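Local structure of 70 KDA protein (Xanthomonas sp., 4B2N) at residues A364-Y367 / H368-L372; A385-S389 / C390-H394. The protein is a c-type cytochrome carrying two heme c groups that acts as a processive rubber oxygenase, cleaving latex rubber with dioxygen. One frame throughout, in Å; residues are numbered along the deposited sequence.

Interaction 1 (A364-Y367 / H368-L372)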
loop_
_atom_site.group_PDB
_atom_site.type_symbol
_atom_site.label_atom_id
_atom_site.label_comp_id
_atom_site.label_asym_id
_atom_site.label_seq_id
_atom_site.Cartn_x
_atom_site.Cartn_y
_atom_site.Cartn_z
ATOM N N ALA A 364 28.213 0.816 1.459
ATOM C CA ALA A 364 27.896 -0.289 0.606
ATOM C C ALA A 364 28.463 -1.531 1.192
ATOM O O ALA A 364 27.834 -2.576 1.200
ATOM C CB ALA A 364 28.424 -0.064 -0.775
ATOM N N VAL A 365 29.681 -1.408 1.719
ATOM C CA VAL A 365 30.338 -2.541 2.318
ATOM C C VAL A 365 29.621 -2.983 3.579
ATOM O O VAL A 365 29.463 -4.188 3.794
ATOM C CB VAL A 365 31.848 -2.253 2.615
ATOM C CG1 VAL A 365 32.501 -3.476 3.274
ATOM C CG2 VAL A 365 32.561 -2.021 1.298
ATOM N N ILE A 366 29.253 -2.017 4.430
ATOM C CA ILE A 366 28.636 -2.323 5.678
ATOM C C ILE A 366 27.325 -3.004 5.325
ATOM O O ILE A 366 26.991 -4.058 5.870
ATOM C CB ILE A 366 28.379 -1.043 6.480
ATOM C CG1 ILE A 366 29.720 -0.454 7.030
ATOM C CG2 ILE A 366 27.490 -1.365 7.689
ATOM C CD1 ILE A 366 29.624 1.062 7.219
ATOM N N TYR A 367 26.590 -2.394 4.389
ATOM C CA TYR A 367 25.257 -2.918 3.972
ATOM C C TYR A 367 25.342 -4.445 3.699
ATOM O O TYR A 367 24.550 -5.245 4.234
ATOM C CB TYR A 367 24.728 -2.128 2.749
ATOM C CG TYR A 367 23.375 -2.712 2.289
ATOM C CD1 TYR A 367 23.330 -3.832 1.513
ATOM C CD2 TYR A 367 22.176 -2.147 2.684
ATOM C CE1 TYR A 367 22.120 -4.417 1.151
ATOM C CE2 TYR A 367 20.982 -2.721 2.327
ATOM C CZ TYR A 367 20.956 -3.834 1.578
ATOM O OH TYR A 367 19.750 -4.388 1.250
ATOM N N HIS A 368 26.314 -4.841 2.883
ATOM C CA HIS A 368 26.416 -6.220 2.401
ATOM C C HIS A 368 27.233 -7.142 3.309
ATOM O O HIS A 368 27.114 -8.382 3.242
ATOM C CB HIS A 368 27.044 -6.178 1.023
ATOM C CG HIS A 368 26.164 -5.570 -0.021
ATOM N ND1 HIS A 368 26.147 -4.218 -0.286
ATOM C CD2 HIS A 368 25.207 -6.161 -0.842
ATOM C CE1 HIS A 368 25.242 -3.995 -1.274
ATOM N NE2 HIS A 368 24.689 -5.182 -1.621
ATOM N N GLU A 369 28.022 -6.579 4.224
ATOM C CA GLU A 369 28.954 -7.459 4.915
ATOM C C GLU A 369 28.946 -7.417 6.412
ATOM O O GLU A 369 29.434 -8.367 7.027
ATOM C CB GLU A 369 30.410 -7.236 4.410
ATOM C CG GLU A 369 30.569 -7.482 2.903
ATOM C CD GLU A 369 31.975 -7.242 2.376
ATOM O OE1 GLU A 369 32.938 -7.260 3.169
ATOM O OE2 GLU A 369 32.138 -7.046 1.165
ATOM N N ARG A 370 28.426 -6.342 7.007
ATOM C CA ARG A 370 28.539 -6.196 8.470
ATOM C C ARG A 370 27.493 -7.077 9.147
ATOM O O ARG A 370 26.298 -6.935 8.901
ATOM C CB ARG A 370 28.394 -4.729 8.900
ATOM C CG ARG A 370 29.203 -4.336 10.161
ATOM C CD ARG A 370 28.622 -4.838 11.465
ATOM N NE ARG A 370 28.720 -3.829 12.542
ATOM C CZ ARG A 370 28.213 -4.003 13.765
ATOM N NH1 ARG A 370 27.621 -5.155 14.077
ATOM N NH2 ARG A 370 28.313 -3.044 14.691
ATOM N N ASP A 371 27.942 -8.010 9.982
ATOM C CA ASP A 371 27.017 -8.874 10.691
ATOM C C ASP A 371 26.462 -8.101 11.872
ATOM O O ASP A 371 27.210 -7.685 12.737
ATOM C CB ASP A 371 27.720 -10.139 11.163
ATOM C CG ASP A 371 26.777 -11.143 11.872
ATOM O OD1 ASP A 371 25.576 -10.847 12.259
ATOM O OD2 ASP A 371 27.274 -12.273 12.049
ATOM N N LEU A 372 25.144 -7.917 11.929
ATOM C CA LEU A 372 24.577 -7.132 13.024
ATOM C C LEU A 372 24.627 -7.834 14.358
ATOM O O LEU A 372 24.519 -7.188 15.417
ATOM C CB LEU A 372 23.141 -6.602 12.694
ATOM C CG LEU A 372 23.139 -5.602 11.521
ATOM C CD1 LEU A 372 21.704 -5.296 11.114
ATOM C CD2 LEU A 372 23.911 -4.316 11.774
HETATM O O HOH W 1 24.787 -4.934 7.658
#
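His368 turns back along the C-terminal end of helix 357-369 and meets Ala364 one turn earlier and the ring of its neighbour Tyr367. Its CB rests against the backbone, with His368 CB 3.6 Å from Tyr367 C. CG lies anti to the carbonyl carbon (chi1 -69°), which carries the imidazole back toward the preceding turn. There His368 ND1 donates to Ala364 O at 2.8 Å, with the acceptor almost exactly in the ring plane. The backbone N of His368 donates to Ala364 O as well, at 3.2 Å and from the other face of the carbonyl plane, giving the carbonyl oxygen of buried Ala364 two donors. Tyr367 adds a T-shaped contact, its ring edge directed at the imidazole face with the planes at 62°. Tyr367 CD1 stands over the centre of the imidazole, 3.4 Å from CE1 of His368. At the far tip, NE2 of His368 is hydrogen-bonded to Tyr397 N, while His401 stacks on the ring.

The helix end itself closes on Ile366 O, which accepts from Arg370 N at 2.9 Å and also from Glu369 N, the latter above the carbonyl plane. Beside this, Ile366 CG2 packs 3.7 Å from Arg370 CB, the two side chains running the same way. The arginine then bends so that its guanidinium reaches Asp371 O through NH1 and Ser646 O through NH2, with a salt bridge from NE to Glu651. Val365 CG1 touches the carboxylate of Glu369, whose OE2 is hydrogen-bonded to His401.

A histidine suits its place because it offers a flat face to tyrosine and two ring nitrogens for polar partners. Since ND1 donates and NE2 faces a backbone N-H, the imidazole is most consistent with a neutral ring protonated on ND1.

Interaction 2 (A385-S389 / C390-H394); sequences AGNGS and CASCH. With HEC (heme c), chain D.
The chain turns at Ser389 into helix 391-394, and Ser392 N comes back to Ser389 O at 3.0 Å, from above the carbonyl plane. This turn opens the CXXCH heme-attachment motif of c-type cytochromes, here Cys390 to His394.

The two serines lock the turn. With OG of Ser392 set between its own backbone N and carbonyl carbon (chi1 65°), the hydroxyl folds over the helix start, and Ser392 OG donates to Ser389 O at 2.6 Å, in the carbonyl plane and on a lone pair. Ser389 O thus takes two donors from one residue. In return Ser389 OG accepts a weak capping bond from Ser392 N, so each small hydroxyl serves the other residue's backbone. Gly388 takes a left-handed backbone (phi 73°) that glycine adopts readily. Having no side chain, Gly386 can adopt a backbone open to glycine (phi 136°) and pass close to Ser392 CB. Water 2 bridges the approach to the helix, donating to Ala385 O and to Ser392 O.

Within the motif, Cys390 O accepts from both Cys393 N and His394 N, a compact turn that directs both cysteines and the histidine to the heme. Both sulfurs stand anti to their carbonyl carbons, and each is covalently bound to the heme: Cys390 SG to CAB, and Cys393 SG to CAC at 2.0 Å. Next to Cys393, His394 places NE2 on the iron at 2.0 Å; its ND1 is hydrogen-bonded to Pro504 O, which, with the iron bond, holds the ring's rotation. Imidazole suits the place by offering a metal ligand at one nitrogen and a hydrogen bond at the other, while His641 supplies the second axial ligand. The turn also touches the porphyrin directly, with Ser389 O 3.4 Å from the heme methyl carbon CMC.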
loop_
_atom_site.group_PDB
_atom_site.type_symbol
_atom_site.label_atom_id
_atom_site.label_comp_id
_atom_site.label_asym_id
_atom_site.label_seq_id
_atom_site.Cartn_x
_atom_site.Cartn_y
_atom_site.Cartn_z
ATOM N N ALA A 385 18.976 -17.309 8.887
ATOM C CA ALA A 385 20.041 -17.900 8.069
ATOM C C ALA A 385 20.605 -16.777 7.214
ATOM O O ALA A 385 19.830 -16.031 6.632
ATOM C CB ALA A 385 19.465 -18.993 7.161
ATOM N N GLY A 386 21.921 -16.675 7.097
ATOM C CA GLY A 386 22.515 -15.651 6.197
ATOM C C GLY A 386 23.658 -15.020 6.973
ATOM O O GLY A 386 24.086 -15.568 7.996
ATOM N N ASN A 387 24.129 -13.857 6.532
ATOM C CA ASN A 387 25.329 -13.236 7.121
ATOM C C ASN A 387 25.047 -12.060 8.089
ATOM O O ASN A 387 25.957 -11.308 8.481
ATOM C CB ASN A 387 26.348 -12.870 6.000
ATOM C CG ASN A 387 26.096 -11.511 5.380
ATOM O OD1 ASN A 387 27.014 -10.863 4.886
ATOM N ND2 ASN A 387 24.848 -11.091 5.362
ATOM N N GLY A 388 23.783 -11.908 8.499
ATOM C CA GLY A 388 23.418 -10.925 9.519
ATOM C C GLY A 388 23.453 -9.476 9.032
ATOM O O GLY A 388 23.314 -8.512 9.864
ATOM N N SER A 389 23.685 -9.306 7.721
ATOM C CA SER A 389 23.780 -7.945 7.166
ATOM C C SER A 389 22.433 -7.436 6.675
ATOM O O SER A 389 21.464 -8.210 6.599
ATOM C CB SER A 389 24.755 -7.917 6.005
ATOM O OG SER A 389 24.203 -8.600 4.899
ATOM N N CYS A 390 22.348 -6.132 6.375
ATOM C CA CYS A 390 21.100 -5.590 5.734
ATOM C C CYS A 390 20.704 -6.425 4.545
ATOM O O CYS A 390 19.517 -6.736 4.326
ATOM C CB CYS A 390 21.390 -4.222 5.166
ATOM S SG CYS A 390 22.169 -3.055 6.297
ATOM N N ALA A 391 21.727 -6.776 3.778
ATOM C CA ALA A 391 21.564 -7.596 2.571
ATOM C C ALA A 391 20.919 -8.940 2.808
ATOM O O ALA A 391 20.176 -9.384 1.952
ATOM C CB ALA A 391 22.882 -7.755 1.858
ATOM N N SER A 392 21.193 -9.588 3.959
ATOM C CA SER A 392 20.599 -10.888 4.280
ATOM C C SER A 392 19.081 -10.878 4.396
ATOM O O SER A 392 18.487 -11.915 4.546
ATOM C CB SER A 392 21.183 -11.479 5.598
ATOM O OG SER A 392 20.841 -10.684 6.725
ATOM N N CYS A 393 18.454 -9.714 4.375
ATOM C CA CYS A 393 16.978 -9.647 4.404
ATOM C C CYS A 393 16.543 -8.835 3.260
ATOM O O CYS A 393 15.715 -9.272 2.474
ATOM C CB CYS A 393 16.450 -8.957 5.659
ATOM S SG CYS A 393 16.864 -9.967 7.094
ATOM N N HIS A 394 17.068 -7.609 3.175
ATOM C CA HIS A 394 16.542 -6.683 2.185
ATOM C C HIS A 394 16.867 -7.012 0.727
ATOM O O HIS A 394 16.104 -6.710 -0.203
ATOM C CB HIS A 394 16.984 -5.279 2.532
ATOM C CG HIS A 394 16.246 -4.702 3.670
ATOM N ND1 HIS A 394 15.022 -4.080 3.524
ATOM C CD2 HIS A 394 16.597 -4.572 4.979
ATOM C CE1 HIS A 394 14.629 -3.612 4.724
ATOM N NE2 HIS A 394 15.578 -3.920 5.622
HETATM FE FE HEC D . 15.530 -3.590 7.616
HETATM C CHA HEC D . 12.346 -2.262 7.406
HETATM C CHB HEC D . 16.957 -0.577 6.350
HETATM C CHC HEC D . 18.699 -4.676 8.285
HETATM C CHD HEC D . 14.232 -6.743 7.769
HETATM N NA HEC D . 14.787 -1.847 6.903
HETATM C C1A HEC D . 13.448 -1.404 7.038
HETATM C C2A HEC D . 13.299 -0.014 6.616
HETATM C C3A HEC D . 14.652 0.474 6.296
HETATM C C4A HEC D . 15.533 -0.647 6.554
HETATM C CMA HEC D . 14.996 1.857 5.788
HETATM C CAA HEC D . 12.003 0.769 6.416
HETATM C CBA HEC D . 11.576 0.298 4.978
HETATM C CGA HEC D . 10.153 0.777 4.651
HETATM O O1A HEC D . 9.508 1.319 5.586
HETATM O O2A HEC D . 9.615 0.699 3.487
HETATM N NB HEC D . 17.490 -2.722 7.357
HETATM C C1B HEC D . 17.907 -1.562 6.850
HETATM C C2B HEC D . 19.356 -1.341 6.837
HETATM C C3B HEC D . 19.869 -2.582 7.447
HETATM C C4B HEC D . 18.656 -3.336 7.715
HETATM C CMB HEC D . 20.084 -0.127 6.309
HETATM C CAB HEC D . 21.300 -2.962 7.767
HETATM C CBB HEC D . 21.884 -2.179 8.766
HETATM N NC HEC D . 16.333 -5.346 7.819
HETATM C C1C HEC D . 17.650 -5.654 8.261
HETATM C C2C HEC D . 17.866 -7.046 8.636
HETATM C C3C HEC D . 16.566 -7.647 8.473
HETATM C C4C HEC D . 15.632 -6.560 8.065
HETATM C CMC HEC D . 19.157 -7.712 9.090
HETATM C CAC HEC D . 16.262 -9.088 8.755
HETATM C CBC HEC D . 16.550 -9.730 9.903
HETATM N ND HEC D . 13.701 -4.347 7.512
HETATM C C1D HEC D . 13.303 -5.606 7.661
HETATM C C2D HEC D . 11.873 -5.881 7.652
HETATM C C3D HEC D . 11.301 -4.558 7.561
HETATM C C4D HEC D . 12.487 -3.707 7.509
HETATM C CMD HEC D . 11.162 -7.207 7.750
HETATM C CAD HEC D . 9.834 -4.198 7.509
HETATM C CBD HEC D . 9.470 -3.833 8.957
HETATM C CGD HEC D . 8.031 -3.397 9.100
HETATM O O1D HEC D . 7.266 -3.928 9.916
HETATM O O2D HEC D . 7.682 -2.525 8.332
HETATM O O HOH W 2 18.993 -14.576 4.472
#

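Interaction 1 ends helix 357-369 and interaction 2 follows in the chain, yet the two fold against each other with their centres about 9 Å apart. Two probable backbone hydrogen bonds join them: Leu372 N to Gly388 O at 2.8 Å, and Tyr367 O to Ala391 N at 3.2 Å. Tyr367 links the two through its side chain, which touches Cys390, Ala391 and His394. Tyr367 OH lies 3.2 Å from His394 CB, the histidine being an iron ligand. The same hydroxyl is hydrogen-bonded to Gly395 O. The tyrosine side chain comes within about 5 Å of the heme, which Leu372 also touches. The end of helix 357-369 thus packs directly against the heme-attachment motif.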